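Local atomic coordinates of Pbp related beta-lactamase (Pyrococcus abyssi, PDB entry 2QMI), a protein that probably acts as a serine peptidase of the beta-lactamase and penicillin-binding-protein family, self-compartmentalizing by assembling into an octamer. Residues A[77-88]-A[167-175]; A[61-72]-A[180-189]. One frame throughout, in Å; residues are numbered along the deposited sequence.

Contact 1: A[77-88]-A[167-175]; sequences GLSLDDPVEKFV and LLGKIIEKV
The carbonyl oxygen Val84 O is held by two backbone donors, Val88 N at 2.9 Å and Phe87 N at 3.2 Å. This single helix-like turn places Val84, Phe87 and Val88 against helix 167-175. No hydrogen bond crosses the contact; it is closed by side-chain packing, with Ile171 at its middle. Since CG2 of Ile171 stands anti to its own N while CG1 stands beside it (chi1 -71°), the two branches part company. CG2 lies over one face of the Phe87 ring, offset toward the rim, and also meets Leu78 CD1 at 3.8 Å; CG1 touches Val88 CG2, and CD1 reaches Val84 CG1 at 4.2 Å. Lys86 CG sits over the centre of the opposite ring face, Lys174 CG comes in at the edge, and Val175 CG2 approaches Phe87 CE1 obliquely at 3.6 Å. Lys170 meets Val88 CG2 through its methylene CG; the chain then bends away, and its NZ pairs with Glu173 and Glu137. The contact joins the loop that follows helix 61-74 to helix 162-176. Leu78 also leans on Val73 of helix 61-74, and Val84 and Leu167 both pack on Leu104 of helix 101-105.

Contact 2: A[61-72]-A[180-189]; sequences TKSFTALAIMKL and YEEYIKKKIL
Tyr183 turns its ring edge to Ala68, whose CB lies near the ring plane, 3.5 Å from Tyr183 CE2. One face of that ring carries Lys187 CG from its own helix, offset toward the rim. The Tyr180 ring likewise has Ile184 CG1 over one face, and Phe64 is met obliquely by Ile188 CG2 and, at 3.8 Å from Phe64 CE1, by Leu189 CD2. The small Ala68 marks the closest backbone approach, 6.9 Å from its CA to Ile184 CA, where the helix segments pass with axes 10.4 Å apart at 74°. Beside it, Ile188 CD1 packs on Leu67 CD2 at 3.7 Å. With CG anti to N (chi1 167°), the Tyr180 ring reaches across, and its OH donates to Thr65 OG1 at 2.7 Å. Thr65 OG1 is also bonded to Ala233 O, so two groups hold this hydroxyl. At the other end the Lys71 methylenes run past Tyr183 OH, while Lys71 NZ, paired with Glu75, lies 4.8 Å from Lys187 NZ; Glu75 probably eases that proximity of like charges. The chemistry is therefore uneven: a single hydrogen bond is the polar link across a largely apolar contact, whereas Tyr183 OH is buried against Leu72 and Lys71 without a polar partner in the model.

How the contacts relate
Helix 162-176 joins the two contacts, whose centres are 13 Å apart: contact 1 uses one side of it, while from another side Ile172 CD1 packs on Ala68 CB of contact 2 at 3.5 Å. Where this helix gives way to helix 180-189, Glu173 OE2 probably accepts a hydrogen bond from Tyr180 N (2.7 Å). Leu80 CD2 against Met70 CE, 3.7 Å apart, adds a direct link between the loop and helix 61-74. That helix also bears Lys62, which with Ser59 fits the SxxK motif of the family; its NZ meets Ser59 and Tyr160, consistent with an active site at the start of the helix.

Contact 1: A[77-88]-A[167-175]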
loop_
_atom_site.group_PDB
_atom_site.type_symbol
_atom_site.label_atom_id
_atom_site.label_comp_id
_atom_site.label_asym_id
_atom_site.label_seq_id
_atom_site.Cartn_x
_atom_site.Cartn_y
_atom_site.Cartn_z
ATOM N N GLY A 77 -23.230 29.318 55.071
ATOM C CA GLY A 77 -23.846 29.298 53.757
ATOM C C GLY A 77 -24.608 28.017 53.467
ATOM O O GLY A 77 -25.572 28.025 52.706
ATOM N N LEU A 78 -24.170 26.909 54.060
ATOM C CA LEU A 78 -24.840 25.635 53.858
ATOM C C LEU A 78 -24.277 24.575 54.790
ATOM O O LEU A 78 -23.442 24.865 55.642
ATOM C CB LEU A 78 -24.692 25.173 52.400
ATOM C CG LEU A 78 -23.548 24.254 51.948
ATOM C CD1 LEU A 78 -23.829 23.818 50.514
ATOM C CD2 LEU A 78 -22.204 24.949 52.037
ATOM N N SER A 79 -24.746 23.344 54.620
ATOM C CA SER A 79 -24.300 22.223 55.438
ATOM C C SER A 79 -23.720 21.122 54.537
ATOM O O SER A 79 -24.181 20.927 53.415
ATOM C CB SER A 79 -25.477 21.673 56.256
ATOM O OG SER A 79 -25.073 20.572 57.060
ATOM N N LEU A 80 -22.705 20.416 55.030
ATOM C CA LEU A 80 -22.074 19.345 54.266
ATOM C C LEU A 80 -23.008 18.148 54.099
ATOM O O LEU A 80 -22.809 17.323 53.213
ATOM C CB LEU A 80 -20.792 18.878 54.959
ATOM C CG LEU A 80 -19.635 19.869 55.083
ATOM C CD1 LEU A 80 -18.493 19.214 55.854
ATOM C CD2 LEU A 80 -19.165 20.309 53.689
ATOM N N ASP A 81 -24.021 18.055 54.952
ATOM C CA ASP A 81 -24.971 16.950 54.890
ATOM C C ASP A 81 -26.223 17.255 54.057
ATOM O O ASP A 81 -27.099 16.402 53.934
ATOM C CB ASP A 81 -25.391 16.537 56.305
ATOM C CG ASP A 81 -24.247 15.935 57.101
ATOM O OD1 ASP A 81 -23.839 14.794 56.785
ATOM O OD2 ASP A 81 -23.745 16.603 58.038
ATOM N N ASP A 82 -26.309 18.460 53.494
ATOM C CA ASP A 82 -27.468 18.845 52.681
ATOM C C ASP A 82 -27.544 18.151 51.321
ATOM O O ASP A 82 -26.531 17.980 50.639
ATOM C CB ASP A 82 -27.483 20.357 52.422
ATOM C CG ASP A 82 -27.847 21.160 53.644
ATOM O OD1 ASP A 82 -28.708 20.705 54.428
ATOM O OD2 ASP A 82 -27.284 22.262 53.807
ATOM N N PRO A 83 -28.758 17.765 50.899
ATOM C CA PRO A 83 -28.967 17.095 49.610
ATOM C C PRO A 83 -28.654 18.047 48.453
ATOM O O PRO A 83 -28.991 19.228 48.505
ATOM C CB PRO A 83 -30.446 16.723 49.648
ATOM C CG PRO A 83 -30.736 16.605 51.138
ATOM C CD PRO A 83 -30.006 17.798 51.678
ATOM N N VAL A 84 -28.015 17.529 47.411
ATOM C CA VAL A 84 -27.665 18.341 46.251
ATOM C C VAL A 84 -28.909 18.945 45.593
ATOM O O VAL A 84 -28.810 19.935 44.859
ATOM C CB VAL A 84 -26.899 17.504 45.204
ATOM C CG1 VAL A 84 -26.512 18.373 44.014
ATOM C CG2 VAL A 84 -25.668 16.877 45.851
ATOM N N GLU A 85 -30.071 18.343 45.856
ATOM C CA GLU A 85 -31.339 18.825 45.301
ATOM C C GLU A 85 -31.742 20.175 45.913
ATOM O O GLU A 85 -32.571 20.898 45.361
ATOM C CB GLU A 85 -32.466 17.800 45.534
ATOM C CG GLU A 85 -32.204 16.413 44.949
ATOM C CD GLU A 85 -33.421 15.493 45.033
ATOM O OE1 GLU A 85 -34.195 15.608 46.022
ATOM O OE2 GLU A 85 -33.594 14.646 44.119
ATOM N N LYS A 86 -31.161 20.520 47.056
ATOM C CA LYS A 86 -31.482 21.799 47.683
ATOM C C LYS A 86 -30.896 22.978 46.902
ATOM O O LYS A 86 -31.352 24.110 47.046
ATOM C CB LYS A 86 -30.955 21.839 49.118
ATOM C CG LYS A 86 -30.749 23.256 49.639
ATOM C CD LYS A 86 -30.338 23.295 51.107
ATOM C CE LYS A 86 -31.534 23.069 52.012
ATOM N NZ LYS A 86 -31.219 23.464 53.413
ATOM N N PHE A 87 -29.896 22.708 46.068
ATOM C CA PHE A 87 -29.226 23.765 45.304
ATOM C C PHE A 87 -29.263 23.571 43.790
ATOM O O PHE A 87 -29.075 24.529 43.033
ATOM C CB PHE A 87 -27.761 23.850 45.734
ATOM C CG PHE A 87 -27.563 23.818 47.219
ATOM C CD1 PHE A 87 -27.715 24.970 47.980
ATOM C CD2 PHE A 87 -27.249 22.626 47.862
ATOM C CE1 PHE A 87 -27.558 24.939 49.362
ATOM C CE2 PHE A 87 -27.092 22.582 49.251
ATOM C CZ PHE A 87 -27.248 23.743 50.000
ATOM N N VAL A 88 -29.485 22.338 43.346
ATOM C CA VAL A 88 -29.497 22.057 41.918
ATOM C C VAL A 88 -30.767 21.351 41.489
ATOM O O VAL A 88 -31.206 20.395 42.130
ATOM C CB VAL A 88 -28.271 21.190 41.515
ATOM C CG1 VAL A 88 -28.217 21.019 40.001
ATOM C CG2 VAL A 88 -26.984 21.835 42.034
ATOM N N LEU A 167 -20.949 19.860 39.741
ATOM C CA LEU A 167 -22.120 20.145 40.564
ATOM C C LEU A 167 -21.731 21.019 41.757
ATOM O O LEU A 167 -22.459 21.947 42.117
ATOM C CB LEU A 167 -22.759 18.838 41.042
ATOM C CG LEU A 167 -23.428 18.022 39.926
ATOM C CD1 LEU A 167 -23.798 16.635 40.430
ATOM C CD2 LEU A 167 -24.654 18.763 39.430
ATOM N N LEU A 168 -20.584 20.715 42.366
ATOM C CA LEU A 168 -20.075 21.493 43.491
ATOM C C LEU A 168 -19.843 22.922 43.022
ATOM O O LEU A 168 -20.001 23.868 43.789
ATOM C CB LEU A 168 -18.754 20.913 44.006
ATOM C CG LEU A 168 -18.787 19.651 44.871
ATOM C CD1 LEU A 168 -17.355 19.197 45.166
ATOM C CD2 LEU A 168 -19.533 19.941 46.167
ATOM N N GLY A 169 -19.459 23.074 41.759
ATOM C CA GLY A 169 -19.234 24.403 41.214
ATOM C C GLY A 169 -20.544 25.174 41.111
ATOM O O GLY A 169 -20.586 26.391 41.313
ATOM N N LYS A 170 -21.620 24.458 40.796
ATOM C CA LYS A 170 -22.943 25.054 40.664
ATOM C C LYS A 170 -23.513 25.387 42.044
ATOM O O LYS A 170 -24.212 26.382 42.217
ATOM C CB LYS A 170 -23.878 24.087 39.926
ATOM C CG LYS A 170 -25.265 24.655 39.626
ATOM C CD LYS A 170 -25.156 25.997 38.923
ATOM C CE LYS A 170 -24.404 25.881 37.612
ATOM N NZ LYS A 170 -24.096 27.236 37.045
ATOM N N ILE A 171 -23.217 24.539 43.023
ATOM C CA ILE A 171 -23.677 24.765 44.386
ATOM C C ILE A 171 -23.032 26.051 44.907
ATOM O O ILE A 171 -23.670 26.851 45.596
ATOM C CB ILE A 171 -23.305 23.572 45.291
ATOM C CG1 ILE A 171 -24.178 22.372 44.920
ATOM C CG2 ILE A 171 -23.481 23.939 46.753
ATOM C CD1 ILE A 171 -23.926 21.135 45.727
ATOM N N ILE A 172 -21.768 26.253 44.552
ATOM C CA ILE A 172 -21.042 27.445 44.970
ATOM C C ILE A 172 -21.707 28.701 44.420
ATOM O O ILE A 172 -21.847 29.697 45.128
ATOM C CB ILE A 172 -19.578 27.376 44.501
ATOM C CG1 ILE A 172 -18.828 26.352 45.361
ATOM C CG2 ILE A 172 -18.938 28.759 44.541
ATOM C CD1 ILE A 172 -17.377 26.132 44.961
ATOM N N GLU A 173 -22.128 28.656 43.162
ATOM C CA GLU A 173 -22.777 29.812 42.559
ATOM C C GLU A 173 -24.152 30.015 43.196
ATOM O O GLU A 173 -24.556 31.141 43.494
ATOM C CB GLU A 173 -22.930 29.618 41.047
ATOM C CG GLU A 173 -21.640 29.232 40.330
ATOM C CD GLU A 173 -21.744 29.375 38.822
ATOM O OE1 GLU A 173 -22.808 29.027 38.263
ATOM O OE2 GLU A 173 -20.763 29.825 38.195
ATOM N N LYS A 174 -24.864 28.912 43.398
ATOM C CA LYS A 174 -26.189 28.961 43.991
ATOM C C LYS A 174 -26.151 29.637 45.361
ATOM O O LYS A 174 -26.994 30.478 45.676
ATOM C CB LYS A 174 -26.752 27.542 44.132
ATOM C CG LYS A 174 -28.057 27.463 44.928
ATOM C CD LYS A 174 -29.197 28.166 44.203
ATOM C CE LYS A 174 -30.456 28.197 45.054
ATOM N NZ LYS A 174 -31.566 28.895 44.342
ATOM N N VAL A 175 -25.161 29.277 46.169
ATOM C CA VAL A 175 -25.037 29.828 47.513
ATOM C C VAL A 175 -24.362 31.191 47.626
ATOM O O VAL A 175 -24.826 32.032 48.386
ATOM C CB VAL A 175 -24.311 28.834 48.446
ATOM C CG1 VAL A 175 -24.054 29.474 49.799
ATOM C CG2 VAL A 175 -25.152 27.572 48.605
#

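Contact 2: A[61-72]-A[180-189]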
loop_
_atom_site.group_PDB
_atom_site.type_symbol
_atom_site.label_atom_id
_atom_site.label_comp_id
_atom_site.label_asym_id
_atom_site.label_seq_id
_atom_site.Cartn_x
_atom_site.Cartn_y
_atom_site.Cartn_z
ATOM N N THR A 61 -7.445 21.551 40.557
ATOM C CA THR A 61 -8.446 22.598 40.727
ATOM C C THR A 61 -9.456 22.115 41.769
ATOM O O THR A 61 -10.015 22.919 42.508
ATOM C CB THR A 61 -9.215 22.891 39.398
ATOM O OG1 THR A 61 -8.297 23.313 38.379
ATOM C CG2 THR A 61 -10.252 23.989 39.611
ATOM N N LYS A 62 -9.684 20.802 41.829
ATOM C CA LYS A 62 -10.642 20.248 42.783
ATOM C C LYS A 62 -10.397 20.689 44.230
ATOM O O LYS A 62 -11.354 20.945 44.965
ATOM C CB LYS A 62 -10.677 18.720 42.701
ATOM C CG LYS A 62 -11.405 18.172 41.460
ATOM C CD LYS A 62 -11.554 16.652 41.522
ATOM C CE LYS A 62 -12.275 16.086 40.303
ATOM N NZ LYS A 62 -11.537 16.314 39.027
ATOM N N SER A 63 -9.133 20.782 44.646
ATOM C CA SER A 63 -8.855 21.216 46.014
ATOM C C SER A 63 -9.405 22.633 46.242
ATOM O O SER A 63 -9.935 22.941 47.311
ATOM C CB SER A 63 -7.347 21.149 46.323
ATOM O OG SER A 63 -6.568 21.979 45.477
ATOM N N PHE A 64 -9.297 23.485 45.227
ATOM C CA PHE A 64 -9.804 24.848 45.315
ATOM C C PHE A 64 -11.322 24.826 45.505
ATOM O O PHE A 64 -11.856 25.502 46.373
ATOM C CB PHE A 64 -9.453 25.619 44.043
ATOM C CG PHE A 64 -8.002 25.949 43.922
ATOM C CD1 PHE A 64 -7.542 27.233 44.204
ATOM C CD2 PHE A 64 -7.090 24.985 43.519
ATOM C CE1 PHE A 64 -6.193 27.553 44.085
ATOM C CE2 PHE A 64 -5.739 25.293 43.396
ATOM C CZ PHE A 64 -5.291 26.580 43.679
ATOM N N THR A 65 -12.008 24.036 44.688
ATOM C CA THR A 65 -13.450 23.918 44.776
ATOM C C THR A 65 -13.854 23.462 46.177
ATOM O O THR A 65 -14.834 23.960 46.740
ATOM C CB THR A 65 -13.988 22.903 43.749
ATOM O OG1 THR A 65 -13.767 23.396 42.423
ATOM C CG2 THR A 65 -15.481 22.662 43.960
ATOM N N ALA A 66 -13.107 22.510 46.734
ATOM C CA ALA A 66 -13.408 21.992 48.065
ATOM C C ALA A 66 -13.194 23.061 49.134
ATOM O O ALA A 66 -13.927 23.112 50.124
ATOM C CB ALA A 66 -12.546 20.775 48.363
ATOM N N LEU A 67 -12.195 23.914 48.928
ATOM C CA LEU A 67 -11.898 24.975 49.876
ATOM C C LEU A 67 -13.046 25.981 49.890
ATOM O O LEU A 67 -13.507 26.395 50.959
ATOM C CB LEU A 67 -10.582 25.669 49.500
ATOM C CG LEU A 67 -10.032 26.723 50.472
ATOM C CD1 LEU A 67 -9.797 26.107 51.851
ATOM C CD2 LEU A 67 -8.729 27.278 49.923
ATOM N N ALA A 68 -13.507 26.371 48.705
ATOM C CA ALA A 68 -14.614 27.316 48.592
ATOM C C ALA A 68 -15.803 26.781 49.385
ATOM O O ALA A 68 -16.478 27.532 50.101
ATOM C CB ALA A 68 -15.004 27.498 47.136
ATOM N N ILE A 69 -16.044 25.479 49.252
ATOM C CA ILE A 69 -17.139 24.819 49.949
ATOM C C ILE A 69 -16.948 24.906 51.461
ATOM O O ILE A 69 -17.911 25.121 52.191
ATOM C CB ILE A 69 -17.246 23.325 49.550
ATOM C CG1 ILE A 69 -17.726 23.199 48.100
ATOM C CG2 ILE A 69 -18.186 22.593 50.502
ATOM C CD1 ILE A 69 -19.165 23.663 47.845
ATOM N N MET A 70 -15.712 24.730 51.928
ATOM C CA MET A 70 -15.426 24.804 53.361
ATOM C C MET A 70 -15.733 26.199 53.881
ATOM O O MET A 70 -16.284 26.361 54.967
ATOM C CB MET A 70 -13.951 24.483 53.647
ATOM C CG MET A 70 -13.522 23.043 53.372
ATOM S SD MET A 70 -14.291 21.800 54.450
ATOM C CE MET A 70 -15.652 21.276 53.423
ATOM N N LYS A 71 -15.370 27.206 53.096
ATOM C CA LYS A 71 -15.593 28.592 53.478
ATOM C C LYS A 71 -17.082 28.866 53.666
ATOM O O LYS A 71 -17.514 29.323 54.730
ATOM C CB LYS A 71 -15.022 29.528 52.411
ATOM C CG LYS A 71 -14.865 30.967 52.882
ATOM C CD LYS A 71 -13.993 31.761 51.925
ATOM C CE LYS A 71 -13.797 33.182 52.416
ATOM N NZ LYS A 71 -15.106 33.875 52.547
ATOM N N LEU A 72 -17.863 28.568 52.633
ATOM C CA LEU A 72 -19.300 28.785 52.682
ATOM C C LEU A 72 -19.951 28.025 53.838
ATOM O O LEU A 72 -20.941 28.486 54.401
ATOM C CB LEU A 72 -19.937 28.379 51.348
ATOM C CG LEU A 72 -19.465 29.184 50.132
ATOM C CD1 LEU A 72 -20.005 28.555 48.856
ATOM C CD2 LEU A 72 -19.921 30.638 50.265
ATOM N N TYR A 180 -18.792 30.848 39.736
ATOM C CA TYR A 180 -17.780 30.004 40.376
ATOM C C TYR A 180 -16.385 30.588 40.181
ATOM O O TYR A 180 -15.562 30.588 41.095
ATOM C CB TYR A 180 -17.804 28.585 39.787
ATOM C CG TYR A 180 -16.589 27.763 40.166
ATOM C CD1 TYR A 180 -16.440 27.252 41.460
ATOM C CD2 TYR A 180 -15.548 27.566 39.259
ATOM C CE1 TYR A 180 -15.287 26.574 41.840
ATOM C CE2 TYR A 180 -14.384 26.888 39.631
ATOM C CZ TYR A 180 -14.260 26.398 40.923
ATOM O OH TYR A 180 -13.098 25.759 41.305
ATOM N N GLU A 181 -16.121 31.075 38.974
ATOM C CA GLU A 181 -14.824 31.649 38.665
ATOM C C GLU A 181 -14.509 32.876 39.513
ATOM O O GLU A 181 -13.411 32.983 40.053
ATOM C CB GLU A 181 -14.737 31.992 37.176
ATOM C CG GLU A 181 -14.845 30.771 36.274
ATOM C CD GLU A 181 -16.228 30.596 35.667
ATOM O OE1 GLU A 181 -17.242 30.774 36.379
ATOM O OE2 GLU A 181 -16.295 30.268 34.464
ATOM N N GLU A 182 -15.456 33.803 39.637
ATOM C CA GLU A 182 -15.202 34.990 40.451
ATOM C C GLU A 182 -15.137 34.669 41.944
ATOM O O GLU A 182 -14.481 35.378 42.701
ATOM C CB GLU A 182 -16.235 36.103 40.173
ATOM C CG GLU A 182 -17.701 35.782 40.433
ATOM C CD GLU A 182 -18.649 36.924 39.978
ATOM O OE1 GLU A 182 -18.504 38.072 40.487
ATOM O OE2 GLU A 182 -19.534 36.670 39.113
ATOM N N TYR A 183 -15.798 33.601 42.380
ATOM C CA TYR A 183 -15.734 33.253 43.797
ATOM C C TYR A 183 -14.323 32.765 44.156
ATOM O O TYR A 183 -13.778 33.138 45.201
ATOM C CB TYR A 183 -16.741 32.161 44.159
ATOM C CG TYR A 183 -16.838 31.949 45.656
ATOM C CD1 TYR A 183 -17.638 32.777 46.446
ATOM C CD2 TYR A 183 -16.075 30.970 46.295
ATOM C CE1 TYR A 183 -17.670 32.637 47.831
ATOM C CE2 TYR A 183 -16.101 30.824 47.685
ATOM C CZ TYR A 183 -16.896 31.662 48.440
ATOM O OH TYR A 183 -16.895 31.554 49.807
ATOM N N ILE A 184 -13.744 31.926 43.298
ATOM C CA ILE A 184 -12.392 31.408 43.527
ATOM C C ILE A 184 -11.386 32.557 43.514
ATOM O O ILE A 184 -10.504 32.637 44.371
ATOM C CB ILE A 184 -11.960 30.398 42.434
ATOM C CG1 ILE A 184 -12.895 29.187 42.421
ATOM C CG2 ILE A 184 -10.522 29.962 42.681
ATOM C CD1 ILE A 184 -12.998 28.466 43.751
ATOM N N LYS A 185 -11.536 33.435 42.527
ATOM C CA LYS A 185 -10.670 34.600 42.346
ATOM C C LYS A 185 -10.699 35.528 43.562
ATOM O O LYS A 185 -9.658 35.882 44.120
ATOM C CB LYS A 185 -11.121 35.371 41.101
ATOM C CG LYS A 185 -10.362 36.670 40.819
ATOM C CD LYS A 185 -8.920 36.405 40.437
ATOM C CE LYS A 185 -8.268 37.641 39.824
ATOM N NZ LYS A 185 -8.965 38.081 38.574
ATOM N N LYS A 186 -11.907 35.903 43.972
ATOM C CA LYS A 186 -12.117 36.803 45.102
ATOM C C LYS A 186 -11.845 36.209 46.481
ATOM O O LYS A 186 -11.154 36.821 47.298
ATOM C CB LYS A 186 -13.557 37.328 45.074
ATOM C CG LYS A 186 -13.947 38.058 43.802
ATOM C CD LYS A 186 -13.285 39.422 43.723
ATOM C CE LYS A 186 -13.783 40.211 42.522
ATOM N NZ LYS A 186 -13.141 41.562 42.469
ATOM N N LYS A 187 -12.382 35.020 46.743
ATOM C CA LYS A 187 -12.228 34.382 48.050
ATOM C C LYS A 187 -10.974 33.541 48.289
ATOM O O LYS A 187 -10.729 33.118 49.427
ATOM C CB LYS A 187 -13.451 33.510 48.346
ATOM C CG LYS A 187 -14.783 34.203 48.145
ATOM C CD LYS A 187 -14.891 35.471 48.978
ATOM C CE LYS A 187 -16.164 36.241 48.642
ATOM N NZ LYS A 187 -16.326 37.424 49.522
ATOM N N ILE A 188 -10.172 33.303 47.251
ATOM C CA ILE A 188 -8.988 32.458 47.418
ATOM C C ILE A 188 -7.695 32.928 46.751
ATOM O O ILE A 188 -6.673 33.083 47.417
ATOM C CB ILE A 188 -9.290 31.003 46.943
ATOM C CG1 ILE A 188 -10.348 30.369 47.853
ATOM C CG2 ILE A 188 -8.022 30.158 46.974
ATOM C CD1 ILE A 188 -10.786 28.970 47.424
ATOM N N LEU A 189 -7.736 33.141 45.443
ATOM C CA LEU A 189 -6.553 33.565 44.707
ATOM C C LEU A 189 -5.964 34.919 45.118
ATOM O O LEU A 189 -4.763 35.023 45.360
ATOM C CB LEU A 189 -6.853 33.575 43.204
ATOM C CG LEU A 189 -7.197 32.209 42.603
ATOM C CD1 LEU A 189 -7.297 32.324 41.073
ATOM C CD2 LEU A 189 -6.121 31.199 43.002
#